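Local structure of transcriptional activator PlcR protein (Bacillus thuringiensis, 3U3W) at residues Lys92-Tyr95 and Asn96-Asn100; Tyr119-Ala122 and Ala123-Lys127; Ile223-Ser226 and Cys227-Ser231. The protein probably binds DNA as a quorum-sensing transcriptional activator, pairing a helix-turn-helix domain with a tetratricopeptide-type domain that takes up the signal peptide PapR. All coordinates share one frame; numbering follows the deposited sequence.

In the fold
All three contacts are local, i to i+4 or i+5 arrangements on helices of the RNPP-type tetratricopeptide domain, and they follow one another along the chain. Interactions 1 and 2 sit on consecutive helices, 91-102 and 109-125, with centres about 10 Å apart. They touch: Tyr-95 CE1 lies 3.6 Å from Tyr-119 CE1, and Val-98 CG1 lies 3.6 Å from Tyr-119 CB. Interaction 3, at the end of helix 212-228, is about 32 Å from interaction 1 and about 30 Å from interaction 2, centre to centre, and touches neither. Interaction 2 meets the bound peptide through Val-121, while interaction 3 lies against the second subunit.

Interaction 1. Residues Lys92-Tyr95 and Asn96-Asn100; sequences KEIY and NKVWN
Helix 91-102 of the tetratricopeptide-type domain carries this contact, in which Ile-94 and Val-98 meet one turn apart on its buried side. Their methyls CG2 and CG2 approach to 4.1 Å, and the two side chains lie alongside each other, pointing the same way. In Ile-94 the CG2 branch stands anti to the backbone N, while chi1 of -63° turns CG1 to the far side from the carbonyl carbon; CG2 is therefore the branch that reaches Val-98. The backbone bond of the same pair runs from Val-98 N to Ile-94 O at 2.8 Å.

Three further backbone bonds continue the ladder. Asn-96 N to Lys-92 O measures 3.0 Å and Lys-97 N to Glu-93 O 2.7 Å, both nearly straight at the hydrogen. Trp-99 N to Tyr-95 O is longer, 3.1 Å, with the N-H bent to 148°.

The outer side is looser. Asn-96 rests its amide between two neighbours: ND2 is 3.9 Å from CD of Lys-92, and OD1 is 3.7 Å from CD2 of Tyr-95. The amide and the tyrosine ring are turned 64° apart, a crossing and not a stack. The Tyr-95 ring also takes a cation-pi contact from Lys-128. Glu-93 turns from the contact to a salt bridge with Arg-90, and Lys-97 runs back to a hydrogen bond from NZ to Gln-81 OE1.

Ile-94 packs on Leu-85 and Cys-86 of helix 72-87 as well as on Ala-122 of helix 109-125, while Val-98 meets Leu-115 of the latter. A helix with one face shared between its predecessor and its successor is the arrangement of an alpha-helical solenoid such as the tetratricopeptide fold.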
ATOM      1  N   LYS A  92      17.498 -14.520  13.989  1.00 26.83           N
ATOM      2  CA  LYS A  92      17.350 -15.788  14.706  1.00 37.96           C
ATOM      3  C   LYS A  92      15.917 -16.322  14.568  1.00 40.95           C
ATOM      4  O   LYS A  92      15.696 -17.447  14.097  1.00 34.81           O
ATOM      5  CB  LYS A  92      17.697 -15.622  16.191  1.00 36.21           C
ATOM      6  CG  LYS A  92      18.811 -16.555  16.696  1.00 64.33           C
ATOM      7  CD  LYS A  92      18.522 -18.042  16.406  1.00 70.34           C
ATOM      8  CE  LYS A  92      19.669 -18.958  16.885  1.00 68.30           C
ATOM      9  NZ  LYS A  92      19.492 -20.389  16.458  1.00 58.05           N
ATOM     10  N   GLU A  93      14.943 -15.503  14.958  0.97 27.04           N
ATOM     11  CA  GLU A  93      13.550 -15.928  14.897  0.97 34.22           C
ATOM     12  C   GLU A  93      13.112 -16.265  13.484  0.97 31.41           C
ATOM     13  O   GLU A  93      12.445 -17.265  13.263  0.97 35.19           O
ATOM     14  CB  GLU A  93      12.636 -14.870  15.492  0.97 35.39           C
ATOM     15  CG  GLU A  93      13.353 -14.010  16.484  0.97 57.55           C
ATOM     16  CD  GLU A  93      12.402 -13.246  17.361  0.97 68.02           C
ATOM     17  OE1 GLU A  93      11.214 -13.643  17.418  0.97 69.31           O
ATOM     18  OE2 GLU A  93      12.845 -12.257  17.990  0.97 53.93           O
ATOM     19  N   ILE A  94      13.483 -15.426  12.526  1.00 35.14           N
ATOM     20  CA  ILE A  94      13.185 -15.726  11.137  1.00 40.26           C
ATOM     21  C   ILE A  94      13.720 -17.094  10.761  1.00 31.88           C
ATOM     22  O   ILE A  94      13.035 -17.905  10.129  1.00 36.53           O
ATOM     23  CB  ILE A  94      13.795 -14.672  10.209  1.00 36.90           C
ATOM     24  CG1 ILE A  94      13.159 -13.312  10.523  1.00 35.56           C
ATOM     25  CG2 ILE A  94      13.637 -15.102   8.735  1.00 18.84           C
ATOM     26  CD1 ILE A  94      13.504 -12.187   9.554  1.00 32.52           C
ATOM     27  N   TYR A  95      14.966 -17.333  11.147  1.00 30.84           N
ATOM     28  CA  TYR A  95      15.646 -18.587  10.851  1.00 32.51           C
ATOM     29  C   TYR A  95      14.869 -19.798  11.383  1.00 33.06           C
ATOM     30  O   TYR A  95      14.620 -20.768  10.659  1.00 35.79           O
ATOM     31  CB  TYR A  95      17.068 -18.546  11.430  1.00 29.71           C
ATOM     32  CG  TYR A  95      17.856 -19.806  11.222  1.00 34.38           C
ATOM     33  CD1 TYR A  95      18.529 -20.042  10.021  1.00 40.16           C
ATOM     34  CD2 TYR A  95      17.938 -20.769  12.226  1.00 33.71           C
ATOM     35  CE1 TYR A  95      19.259 -21.199   9.823  1.00 33.57           C
ATOM     36  CE2 TYR A  95      18.674 -21.928  12.042  1.00 38.36           C
ATOM     37  CZ  TYR A  95      19.325 -22.138  10.845  1.00 42.99           C
ATOM     38  OH  TYR A  95      20.035 -23.296  10.671  1.00 49.78           O
ATOM     39  N   ASN A  96      14.481 -19.734  12.651  1.00 31.80           N
ATOM     40  CA  ASN A  96      13.664 -20.786  13.262  1.00 39.98           C
ATOM     41  C   ASN A  96      12.255 -20.883  12.688  1.00 39.23           C
ATOM     42  O   ASN A  96      11.783 -21.978  12.354  1.00 36.16           O
ATOM     43  CB  ASN A  96      13.579 -20.590  14.775  1.00 37.77           C
ATOM     44  CG  ASN A  96      14.902 -20.824  15.465  1.00 33.90           C
ATOM     45  OD1 ASN A  96      15.678 -21.696  15.064  1.00 34.44           O
ATOM     46  ND2 ASN A  96      15.174 -20.043  16.505  1.00 45.92           N
ATOM     47  N   LYS A  97      11.590 -19.736  12.573  1.00 35.22           N
ATOM     48  CA  LYS A  97      10.213 -19.689  12.084  1.00 31.92           C
ATOM     49  C   LYS A  97      10.113 -20.273  10.672  1.00 36.77           C
ATOM     50  O   LYS A  97       9.280 -21.138  10.390  1.00 37.46           O
ATOM     51  CB  LYS A  97       9.688 -18.251  12.120  1.00 36.51           C
ATOM     52  CG  LYS A  97       8.363 -18.036  11.392  1.00 33.19           C
ATOM     53  CD  LYS A  97       7.886 -16.594  11.523  1.00 41.47           C
ATOM     54  CE  LYS A  97       6.512 -16.407  10.893  1.00 46.43           C
ATOM     55  NZ  LYS A  97       5.480 -17.251  11.580  1.00 40.60           N
ATOM     56  N   VAL A  98      10.986 -19.812   9.790  1.00 33.02           N
ATOM     57  CA  VAL A  98      10.968 -20.244   8.402  1.00 36.72           C
ATOM     58  C   VAL A  98      11.440 -21.694   8.212  1.00 42.50           C
ATOM     59  O   VAL A  98      10.936 -22.422   7.341  1.00 34.28           O
ATOM     60  CB  VAL A  98      11.819 -19.290   7.547  1.00 35.24           C
ATOM     61  CG1 VAL A  98      12.218 -19.939   6.238  1.00 26.93           C
ATOM     62  CG2 VAL A  98      11.059 -17.998   7.323  1.00 32.45           C
ATOM     63  N   TRP A  99      12.416 -22.110   9.018  1.00 39.14           N
ATOM     64  CA  TRP A  99      12.872 -23.496   8.967  1.00 46.35           C
ATOM     65  C   TRP A  99      11.734 -24.474   9.301  1.00 35.67           C
ATOM     66  O   TRP A  99      11.546 -25.479   8.616  1.00 36.10           O
ATOM     67  CB  TRP A  99      14.083 -23.739   9.877  1.00 44.28           C
ATOM     68  CG  TRP A  99      14.432 -25.174   9.912  1.00 38.33           C
ATOM     69  CD1 TRP A  99      14.247 -26.042  10.955  1.00 44.55           C
ATOM     70  CD2 TRP A  99      14.961 -25.957   8.827  1.00 42.34           C
ATOM     71  NE1 TRP A  99      14.652 -27.311  10.594  1.00 33.54           N
ATOM     72  CE2 TRP A  99      15.096 -27.284   9.295  1.00 42.06           C
ATOM     73  CE3 TRP A  99      15.351 -25.660   7.515  1.00 46.41           C
ATOM     74  CZ2 TRP A  99      15.601 -28.316   8.491  1.00 41.82           C
ATOM     75  CZ3 TRP A  99      15.859 -26.689   6.717  1.00 48.61           C
ATOM     76  CH2 TRP A  99      15.974 -28.001   7.211  1.00 35.54           C
ATOM     77  N   ASN A 100      10.969 -24.162  10.343  1.00 37.97           N
ATOM     78  CA  ASN A 100       9.805 -24.981  10.701  1.00 48.68           C
ATOM     79  C   ASN A 100       8.810 -25.123   9.568  1.00 43.50           C
ATOM     80  O   ASN A 100       8.357 -26.223   9.265  1.00 47.59           O
ATOM     81  CB  ASN A 100       9.118 -24.452  11.962  1.00 36.29           C
ATOM     82  CG  ASN A 100       9.904 -24.788  13.220  1.00 65.75           C
ATOM     83  OD1 ASN A 100      10.679 -25.751  13.234  1.00 60.73           O
ATOM     84  ND2 ASN A 100       9.718 -23.999  14.275  1.00 57.72           N
TER

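Interaction 2. Residues Tyr119-Ala122 and Ala123-Lys127; sequences YYVA and AYVLK
Val-121 and Val-125 pack one turn apart where helix 109-125 of the tetratricopeptide-type solenoid runs into its C-terminal Schellman motif. The tight part is the backbone ladder with the small side chains on it. Ala-123 N donates to Tyr-119 O at 2.7 Å, and Tyr-124 N and Val-125 N reach Tyr-120 O and Val-121 O at 2.8 Å each. The methyl of Ala-123 comes as near as 3.3 Å to Tyr-119 O, and Ala-122 and Ala-123 are both buried. In the valines the approach is wider, CG1 of Val-121 to CG2 of Val-125 at 4.3 Å. Val-121 also packs on an aromatic side chain of the bound peptide and on Ala-160, which places this turn at the peptide-binding surface.

Tyr-124 projects from the helix with CG anti to the backbone N (chi1 159°), and its ring edge faces Val-121 O. Its phenol leaves the contact altogether: OH is hydrogen-bonded to Glu-167 OE2 and Asn-168 ND2, while the side chain touches Tyr-131, Cys-134 and Ile-164.

The solvent side is reached at Lys-127, which is exposed, takes a positive phi of 65° and makes no side-chain contact with residues 119-122. Its N bonds back to Tyr-124 O, one of the two bonds of the Schellman motif. Leu-126, just before it, is the last packed residue, lying on Tyr-95 of helix 91-102. Its N donates to Ala-122 O in the last regular helical bond, and its CG sits 3.1 Å from that same oxygen.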
ATOM      1  N   TYR A 119      15.286 -17.677   4.409  1.00 28.80           N
ATOM      2  CA  TYR A 119      16.086 -18.589   5.216  1.00 35.48           C
ATOM      3  C   TYR A 119      17.586 -18.388   4.967  1.00 36.03           C
ATOM      4  O   TYR A 119      18.370 -18.295   5.909  1.00 29.65           O
ATOM      5  CB  TYR A 119      15.629 -20.033   4.968  1.00 38.09           C
ATOM      6  CG  TYR A 119      16.630 -21.137   5.276  1.00 42.33           C
ATOM      7  CD1 TYR A 119      16.887 -21.551   6.580  1.00 48.13           C
ATOM      8  CD2 TYR A 119      17.267 -21.804   4.244  1.00 49.64           C
ATOM      9  CE1 TYR A 119      17.795 -22.580   6.841  1.00 42.34           C
ATOM     10  CE2 TYR A 119      18.160 -22.819   4.488  1.00 64.91           C
ATOM     11  CZ  TYR A 119      18.428 -23.204   5.781  1.00 59.78           C
ATOM     12  OH  TYR A 119      19.340 -24.231   5.972  1.00 59.26           O
ATOM     13  N   TYR A 120      17.956 -18.282   3.695  1.00 26.83           N
ATOM     14  CA  TYR A 120      19.335 -18.025   3.298  1.00 35.79           C
ATOM     15  C   TYR A 120      19.866 -16.697   3.803  1.00 36.40           C
ATOM     16  O   TYR A 120      20.992 -16.636   4.299  1.00 35.81           O
ATOM     17  CB  TYR A 120      19.462 -18.061   1.783  1.00 31.58           C
ATOM     18  CG  TYR A 120      19.351 -19.446   1.216  1.00 35.97           C
ATOM     19  CD1 TYR A 120      20.040 -20.517   1.785  1.00 36.56           C
ATOM     20  CD2 TYR A 120      18.555 -19.691   0.109  1.00 33.76           C
ATOM     21  CE1 TYR A 120      19.939 -21.802   1.242  1.00 50.69           C
ATOM     22  CE2 TYR A 120      18.441 -20.963  -0.436  1.00 40.42           C
ATOM     23  CZ  TYR A 120      19.134 -22.013   0.129  1.00 49.01           C
ATOM     24  OH  TYR A 120      18.999 -23.266  -0.431  1.00 51.00           O
ATOM     25  N   VAL A 121      19.073 -15.635   3.670  1.00 27.96           N
ATOM     26  CA  VAL A 121      19.484 -14.325   4.169  1.00 28.21           C
ATOM     27  C   VAL A 121      19.722 -14.404   5.671  1.00 27.99           C
ATOM     28  O   VAL A 121      20.713 -13.885   6.200  1.00 25.27           O
ATOM     29  CB  VAL A 121      18.429 -13.215   3.885  1.00 27.46           C
ATOM     30  CG1 VAL A 121      18.763 -11.954   4.654  1.00 19.53           C
ATOM     31  CG2 VAL A 121      18.331 -12.929   2.405  1.00 26.32           C
ATOM     32  N   ALA A 122      18.792 -15.057   6.349  1.00 26.23           N
ATOM     33  CA  ALA A 122      18.884 -15.235   7.781  1.00 33.19           C
ATOM     34  C   ALA A 122      20.145 -16.044   8.111  1.00 32.04           C
ATOM     35  O   ALA A 122      20.917 -15.684   9.005  1.00 37.86           O
ATOM     36  CB  ALA A 122      17.635 -15.925   8.297  1.00 20.96           C
ATOM     37  N   ALA A 123      20.361 -17.121   7.366  1.00 20.95           N
ATOM     38  CA  ALA A 123      21.525 -17.969   7.572  1.00 33.59           C
ATOM     39  C   ALA A 123      22.804 -17.150   7.423  1.00 36.98           C
ATOM     40  O   ALA A 123      23.707 -17.234   8.253  1.00 36.18           O
ATOM     41  CB  ALA A 123      21.514 -19.134   6.601  1.00 26.81           C
ATOM     42  N   TYR A 124      22.856 -16.343   6.370  1.00 32.41           N
ATOM     43  CA  TYR A 124      24.013 -15.506   6.102  1.00 26.86           C
ATOM     44  C   TYR A 124      24.236 -14.451   7.186  1.00 36.74           C
ATOM     45  O   TYR A 124      25.369 -14.203   7.610  1.00 34.33           O
ATOM     46  CB  TYR A 124      23.902 -14.841   4.735  1.00 22.91           C
ATOM     47  CG  TYR A 124      24.774 -13.627   4.641  1.00 35.18           C
ATOM     48  CD1 TYR A 124      26.116 -13.739   4.285  1.00 34.91           C
ATOM     49  CD2 TYR A 124      24.272 -12.363   4.939  1.00 26.90           C
ATOM     50  CE1 TYR A 124      26.935 -12.615   4.218  1.00 30.79           C
ATOM     51  CE2 TYR A 124      25.079 -11.234   4.867  1.00 32.44           C
ATOM     52  CZ  TYR A 124      26.415 -11.370   4.507  1.00 28.40           C
ATOM     53  OH  TYR A 124      27.228 -10.263   4.452  1.00 35.52           O
ATOM     54  N   VAL A 125      23.166 -13.820   7.645  1.00 27.42           N
ATOM     55  CA  VAL A 125      23.353 -12.759   8.613  1.00 32.84           C
ATOM     56  C   VAL A 125      23.849 -13.379   9.897  1.00 31.04           C
ATOM     57  O   VAL A 125      24.638 -12.786  10.614  1.00 33.81           O
ATOM     58  CB  VAL A 125      22.056 -11.955   8.860  1.00 33.57           C
ATOM     59  CG1 VAL A 125      22.203 -11.046  10.085  1.00 23.55           C
ATOM     60  CG2 VAL A 125      21.722 -11.159   7.632  1.00 29.03           C
ATOM     61  N   LEU A 126      23.383 -14.593  10.169  1.00 38.64           N
ATOM     62  CA  LEU A 126      23.744 -15.298  11.389  1.00 38.97           C
ATOM     63  C   LEU A 126      25.126 -15.951  11.272  1.00 32.20           C
ATOM     64  O   LEU A 126      25.610 -16.587  12.207  1.00 41.60           O
ATOM     65  CB  LEU A 126      22.665 -16.333  11.748  1.00 39.65           C
ATOM     66  CG  LEU A 126      21.293 -15.761  12.125  1.00 41.90           C
ATOM     67  CD1 LEU A 126      20.282 -16.870  12.367  1.00 34.30           C
ATOM     68  CD2 LEU A 126      21.392 -14.862  13.333  1.00 27.71           C
ATOM     69  N   LYS A 127      25.758 -15.802  10.118  1.00 37.81           N
ATOM     70  CA  LYS A 127      27.104 -16.337   9.926  1.00 48.23           C
ATOM     71  C   LYS A 127      27.142 -17.868   9.982  1.00 37.75           C
ATOM     72  O   LYS A 127      28.158 -18.465  10.315  1.00 43.13           O
ATOM     73  CB  LYS A 127      28.067 -15.715  10.943  1.00 40.40           C
ATOM     74  CG  LYS A 127      28.174 -14.193  10.792  1.00 46.60           C
ATOM     75  CD  LYS A 127      29.122 -13.567  11.805  1.00 50.75           C
ATOM     76  CE  LYS A 127      29.047 -12.040  11.781  1.00 58.56           C
ATOM     77  NZ  LYS A 127      29.523 -11.441  10.499  1.00 60.73           N
TER

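Interaction 3. Residues Ile223-Ser226 and Cys227-Ser231; sequences IEIS and CRINS
A Schellman motif closes helix 212-228, and Ser-226 is the residue it folds back upon: Ser-231 N donates to Ser-226 O at 2.9 Å with an N-H angle of 165°. Asn-230, the C-prime residue with positive phi (54°), completes the motif through a weak bond from its N to Cys-227 O. Before the reversal, Cys-227 N, Arg-228 N and Ile-229 N hold the usual helical bonds to Ile-223 O, Glu-224 O and Ile-225 O.

One water joins the turn to the helix, 3.1 Å from Ser-226 OG and more weakly, at 3.4 Å, from Ser-231 OG. Ser-226 OG also bonds Ala-222 O.

This end of a helix in the tetratricopeptide-type domain faces the second subunit, where Cys-227 packs on Leu-270 of that chain and the backbone of Asn-230 hydrogen-bonds to it. Within the chain, Arg-228 runs alongside Ile-225; a bend at chi3 (58°) brings NH2 to 4.0 Å from both CG1 and CG2 of the isoleucine. Arg-228 NH1 forms a salt bridge with Glu-192.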
ATOM      1  N   ILE A 223      14.297  10.086   0.415  1.00 22.65           N
ATOM      2  CA  ILE A 223      13.564  10.916   1.373  1.00 24.57           C
ATOM      3  C   ILE A 223      12.367  11.623   0.737  1.00 30.65           C
ATOM      4  O   ILE A 223      11.288  11.670   1.329  1.00 27.79           O
ATOM      5  CB  ILE A 223      14.496  11.963   2.037  1.00 24.49           C
ATOM      6  CG1 ILE A 223      15.594  11.239   2.836  1.00 22.22           C
ATOM      7  CG2 ILE A 223      13.688  12.980   2.874  1.00 19.60           C
ATOM      8  CD1 ILE A 223      16.430  12.137   3.761  1.00 22.19           C
ATOM      9  N   GLU A 224      12.556  12.163  -0.465  0.53 30.17           N
ATOM     10  CA  GLU A 224      11.461  12.811  -1.185  0.53 27.62           C
ATOM     11  C   GLU A 224      10.340  11.817  -1.477  0.53 30.33           C
ATOM     12  O   GLU A 224       9.163  12.100  -1.223  0.53 31.34           O
ATOM     13  CB  GLU A 224      11.956  13.451  -2.487  0.53 29.97           C
ATOM     14  CG  GLU A 224      10.848  13.959  -3.403  0.53 31.82           C
ATOM     15  CD  GLU A 224      11.183  13.793  -4.889  0.53 55.80           C
ATOM     16  OE1 GLU A 224      12.194  14.371  -5.344  0.53 51.18           O
ATOM     17  OE2 GLU A 224      10.439  13.074  -5.600  0.53 57.68           O
ATOM     18  N   ILE A 225      10.703  10.655  -2.011  1.00 26.43           N
ATOM     19  CA  ILE A 225       9.721   9.612  -2.289  1.00 31.81           C
ATOM     20  C   ILE A 225       8.989   9.180  -1.019  1.00 26.43           C
ATOM     21  O   ILE A 225       7.787   8.950  -1.037  1.00 30.18           O
ATOM     22  CB  ILE A 225      10.353   8.377  -2.949  1.00 29.95           C
ATOM     23  CG1 ILE A 225      10.993   8.775  -4.286  1.00 33.08           C
ATOM     24  CG2 ILE A 225       9.297   7.281  -3.161  1.00 18.97           C
ATOM     25  CD1 ILE A 225      11.843   7.692  -4.895  1.00 29.54           C
ATOM     26  N   SER A 226       9.725   9.074   0.078  1.00 26.39           N
ATOM     27  CA  SER A 226       9.146   8.674   1.350  1.00 33.93           C
ATOM     28  C   SER A 226       8.100   9.679   1.844  1.00 33.10           C
ATOM     29  O   SER A 226       7.006   9.284   2.232  1.00 27.37           O
ATOM     30  CB  SER A 226      10.232   8.489   2.407  1.00 28.53           C
ATOM     31  OG  SER A 226      11.008   7.349   2.117  1.00 35.22           O
ATOM     32  N   CYS A 227       8.439  10.967   1.838  1.00 25.88           N
ATOM     33  CA  CYS A 227       7.477  11.995   2.251  1.00 34.79           C
ATOM     34  C   CYS A 227       6.224  12.069   1.365  1.00 30.25           C
ATOM     35  O   CYS A 227       5.115  12.219   1.860  1.00 36.45           O
ATOM     36  CB  CYS A 227       8.152  13.357   2.364  1.00 21.44           C
ATOM     37  SG  CYS A 227       9.410  13.365   3.652  1.00 39.94           S
ATOM     38  N   ARG A 228       6.404  11.920   0.064  1.00 29.98           N
ATOM     39  CA  ARG A 228       5.293  11.958  -0.870  1.00 31.92           C
ATOM     40  C   ARG A 228       4.324  10.797  -0.677  1.00 28.70           C
ATOM     41  O   ARG A 228       3.120  10.956  -0.873  1.00 34.26           O
ATOM     42  CB  ARG A 228       5.797  11.998  -2.323  1.00 29.64           C
ATOM     43  CG  ARG A 228       4.699  11.784  -3.345  1.00 33.86           C
ATOM     44  CD  ARG A 228       5.140  12.159  -4.763  1.00 43.23           C
ATOM     45  NE  ARG A 228       6.315  11.412  -5.193  1.00 44.12           N
ATOM     46  CZ  ARG A 228       6.291  10.134  -5.549  1.00 39.65           C
ATOM     47  NH1 ARG A 228       5.146   9.463  -5.533  1.00 42.31           N
ATOM     48  NH2 ARG A 228       7.410   9.528  -5.927  1.00 41.43           N
ATOM     49  N   ILE A 229       4.837   9.627  -0.318  1.00 24.25           N
ATOM     50  CA  ILE A 229       3.949   8.478  -0.093  1.00 26.47           C
ATOM     51  C   ILE A 229       3.617   8.281   1.396  1.00 27.34           C
ATOM     52  O   ILE A 229       2.975   7.324   1.775  1.00 23.97           O
ATOM     53  CB  ILE A 229       4.510   7.173  -0.721  1.00 24.73           C
ATOM     54  CG1 ILE A 229       5.719   6.643   0.051  1.00 25.07           C
ATOM     55  CG2 ILE A 229       4.878   7.395  -2.190  1.00 25.96           C
ATOM     56  CD1 ILE A 229       6.271   5.350  -0.543  1.00 24.77           C
ATOM     57  N   ASN A 230       4.063   9.212   2.229  1.00 26.61           N
ATOM     58  CA  ASN A 230       3.877   9.110   3.668  1.00 31.13           C
ATOM     59  C   ASN A 230       4.377   7.809   4.292  1.00 28.72           C
ATOM     60  O   ASN A 230       3.698   7.215   5.133  1.00 30.06           O
ATOM     61  CB  ASN A 230       2.413   9.355   4.028  1.00 29.99           C
ATOM     62  CG  ASN A 230       1.929  10.720   3.569  1.00 28.82           C
ATOM     63  OD1 ASN A 230       0.927  10.830   2.869  1.00 42.62           O
ATOM     64  ND2 ASN A 230       2.652  11.762   3.952  1.00 27.28           N
ATOM     65  N   SER A 231       5.574   7.388   3.895  1.00 29.87           N
ATOM     66  CA  SER A 231       6.193   6.183   4.439  1.00 28.97           C
ATOM     67  C   SER A 231       7.294   6.506   5.437  1.00 25.91           C
ATOM     68  O   SER A 231       8.124   7.379   5.188  1.00 24.99           O
ATOM     69  CB  SER A 231       6.766   5.332   3.313  1.00 28.45           C
ATOM     70  OG  SER A 231       6.979   4.009   3.742  1.00 34.17           O
TER
HETATM   71  O   HOH W   1      10.310   4.825   3.840  1.00 33.92           O